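Local coordinates for protein 3-hydroxyisobutyrate dehydrogenase (Salmonella typhimurium, PDB 3G0O) that probably oxidises L-threonate to 2-dehydro-L-erythronate with NAD(+), or less readily NADP(+), as a dehydrogenase of the 3-hydroxyisobutyrate dehydrogenase-related family, at residues M123-V128 against M143-E148. Residues are numbered along the deposited sequence; the frame is centred on the assembly and turned at random.
Sequences MLDAPV and MASGSE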
loop_
_atom_site.group_PDB
_atom_site.type_symbol
_atom_site.label_atom_id
_atom_site.label_comp_id
_atom_site.label_asym_id
_atom_site.label_seq_id
_atom_site.Cartn_x
_atom_site.Cartn_y
_atom_site.Cartn_z
HETATM N N MSE A 123 7.671 31.364 -8.016
HETATM C CA MSE A 123 7.872 29.935 -8.185
HETATM C C MSE A 123 7.136 29.157 -7.114
HETATM O O MSE A 123 7.094 29.569 -5.955
HETATM C CB MSE A 123 9.349 29.560 -8.127
HETATM C CG MSE A 123 9.584 28.151 -8.647
HETATM SE SE MSE A 123 11.054 27.224 -7.838
HETATM C CE MSE A 123 10.161 26.674 -6.229
ATOM N N LEU A 124 6.542 28.039 -7.514
ATOM C CA LEU A 124 5.837 27.184 -6.574
ATOM C C LEU A 124 6.554 25.841 -6.527
ATOM O O LEU A 124 6.703 25.169 -7.549
ATOM C CB LEU A 124 4.383 26.966 -7.006
ATOM C CG LEU A 124 3.474 26.338 -5.944
ATOM C CD1 LEU A 124 3.331 27.310 -4.779
ATOM C CD2 LEU A 124 2.100 26.020 -6.528
ATOM N N ASP A 125 7.026 25.474 -5.343
ATOM C CA ASP A 125 7.692 24.193 -5.139
ATOM C C ASP A 125 6.508 23.240 -5.083
ATOM O O ASP A 125 5.931 23.020 -4.022
ATOM C CB ASP A 125 8.446 24.228 -3.807
ATOM C CG ASP A 125 9.085 22.900 -3.456
ATOM O OD1 ASP A 125 9.256 22.066 -4.365
ATOM O OD2 ASP A 125 9.426 22.705 -2.271
ATOM N N ALA A 126 6.148 22.674 -6.229
ATOM C CA ALA A 126 4.967 21.828 -6.296
ATOM C C ALA A 126 5.072 20.426 -6.881
ATOM O O ALA A 126 4.450 20.129 -7.904
ATOM C CB ALA A 126 3.862 22.594 -7.029
ATOM N N PRO A 127 5.847 19.538 -6.243
ATOM C CA PRO A 127 5.939 18.182 -6.792
ATOM C C PRO A 127 4.549 17.539 -6.732
ATOM O O PRO A 127 3.727 17.903 -5.887
ATOM C CB PRO A 127 6.959 17.501 -5.872
ATOM C CG PRO A 127 6.839 18.270 -4.583
ATOM C CD PRO A 127 6.703 19.693 -5.058
ATOM N N VAL A 128 4.283 16.592 -7.624
ATOM C CA VAL A 128 2.972 15.951 -7.667
ATOM C C VAL A 128 2.975 14.428 -7.578
ATOM O O VAL A 128 4.020 13.779 -7.652
ATOM C CB VAL A 128 2.227 16.322 -8.967
ATOM C CG1 VAL A 128 2.007 17.821 -9.031
ATOM C CG2 VAL A 128 3.033 15.852 -10.173
HETATM N N MSE A 143 1.778 18.608 -3.519
HETATM C CA MSE A 143 2.372 18.913 -2.225
HETATM C C MSE A 143 3.218 20.147 -2.510
HETATM O O MSE A 143 4.381 20.059 -2.906
HETATM C CB MSE A 143 3.208 17.729 -1.714
HETATM C CG MSE A 143 4.033 16.998 -2.756
HETATM SE SE MSE A 143 4.025 15.061 -2.445
HETATM C CE MSE A 143 2.793 14.578 -3.853
ATOM N N ALA A 144 2.608 21.309 -2.308
ATOM C CA ALA A 144 3.257 22.570 -2.621
ATOM C C ALA A 144 3.564 23.514 -1.478
ATOM O O ALA A 144 2.890 23.526 -0.450
ATOM C CB ALA A 144 2.423 23.306 -3.669
ATOM N N SER A 145 4.600 24.317 -1.688
ATOM C CA SER A 145 5.009 25.324 -0.725
ATOM C C SER A 145 5.515 26.516 -1.535
ATOM O O SER A 145 6.146 26.346 -2.581
ATOM C CB SER A 145 6.110 24.789 0.200
ATOM O OG SER A 145 7.299 24.505 -0.510
ATOM N N GLY A 146 5.224 27.719 -1.056
ATOM C CA GLY A 146 5.646 28.913 -1.766
ATOM C C GLY A 146 4.811 30.108 -1.353
ATOM O O GLY A 146 3.872 29.974 -0.567
ATOM N N SER A 147 5.144 31.271 -1.907
ATOM C CA SER A 147 4.466 32.526 -1.592
ATOM C C SER A 147 3.000 32.596 -1.995
ATOM O O SER A 147 2.516 31.816 -2.815
ATOM C CB SER A 147 5.202 33.691 -2.249
ATOM O OG SER A 147 5.047 33.631 -3.656
ATOM N N GLU A 148 2.303 33.561 -1.408
ATOM C CA GLU A 148 0.894 33.778 -1.694
ATOM C C GLU A 148 0.772 34.214 -3.148
ATOM O O GLU A 148 -0.202 33.891 -3.830
ATOM C CB GLU A 148 0.333 34.867 -0.774
ATOM C CG GLU A 148 -1.148 35.135 -0.968
ATOM C CD GLU A 148 -1.989 33.888 -0.787
ATOM O OE1 GLU A 148 -1.883 33.246 0.280
ATOM O OE2 GLU A 148 -2.755 33.550 -1.715
HETATM O O HOH W 1 7.296 31.143 -3.835
#
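Asp125 and Ser145 face each other as a single antiparallel hydrogen-bonded pair, each giving its amide to the other's carbonyl: Asp125 N reaches Ser145 O at 3.0 Å, nearly in line with the carbonyl, while Ser145 N meets Asp125 O at a tilt to the carbonyl plane. Asp125 O also receives Ala144 CA at 3.1 Å in a CA-H...O contact, so two neighbouring residues of the opposing strand converge on it. Packing is close on the face carrying Leu124, Ala126 and Ala144, where Ala144 CB sits 3.7 Å from Ala126 CB and the branch point of Leu124 lies alongside; Phe151 of helix 148-161 covers Leu124 and Ala144. Further along, beyond the break in strand 122-129 at Ala126 and Pro127, Met143 N makes an almost straight bond of 3.1 Å to Pro127 O. The first torsion of Met143, a selenomethionine, sets CG between its backbone N and carbonyl carbon (chi1 40°), and from there CG comes within 3.6 Å of Pro127 CG, the two side chains crossing at a slant. Strands 122-129 and 140-145 form the one antiparallel junction of the Rossmann-type sheet of the NAD-binding domain, with strand 162-169 lying beyond, parallel to 140-145, and Pro127 touches Lys179, the predicted active-site residue. On the face of Asp125 and Ser145, Asp125 OD2 lies 3.3 Å from Ser145 OG, but their stronger partners are elsewhere: Gly173 N and Ser176 OG hold the carboxylate, Thr171 O and Gly175 N the hydroxyl. Toward Ser147 the direct pairing gives way. Gly146, whose backbone angles call for glycine, passes Leu124 CD1, and then a water links strand 122-129 to the loop leading into helix 148-161, donating to Met123 O at 2.6 Å and accepting from Ser147 N, beside the partly exposed N-cap.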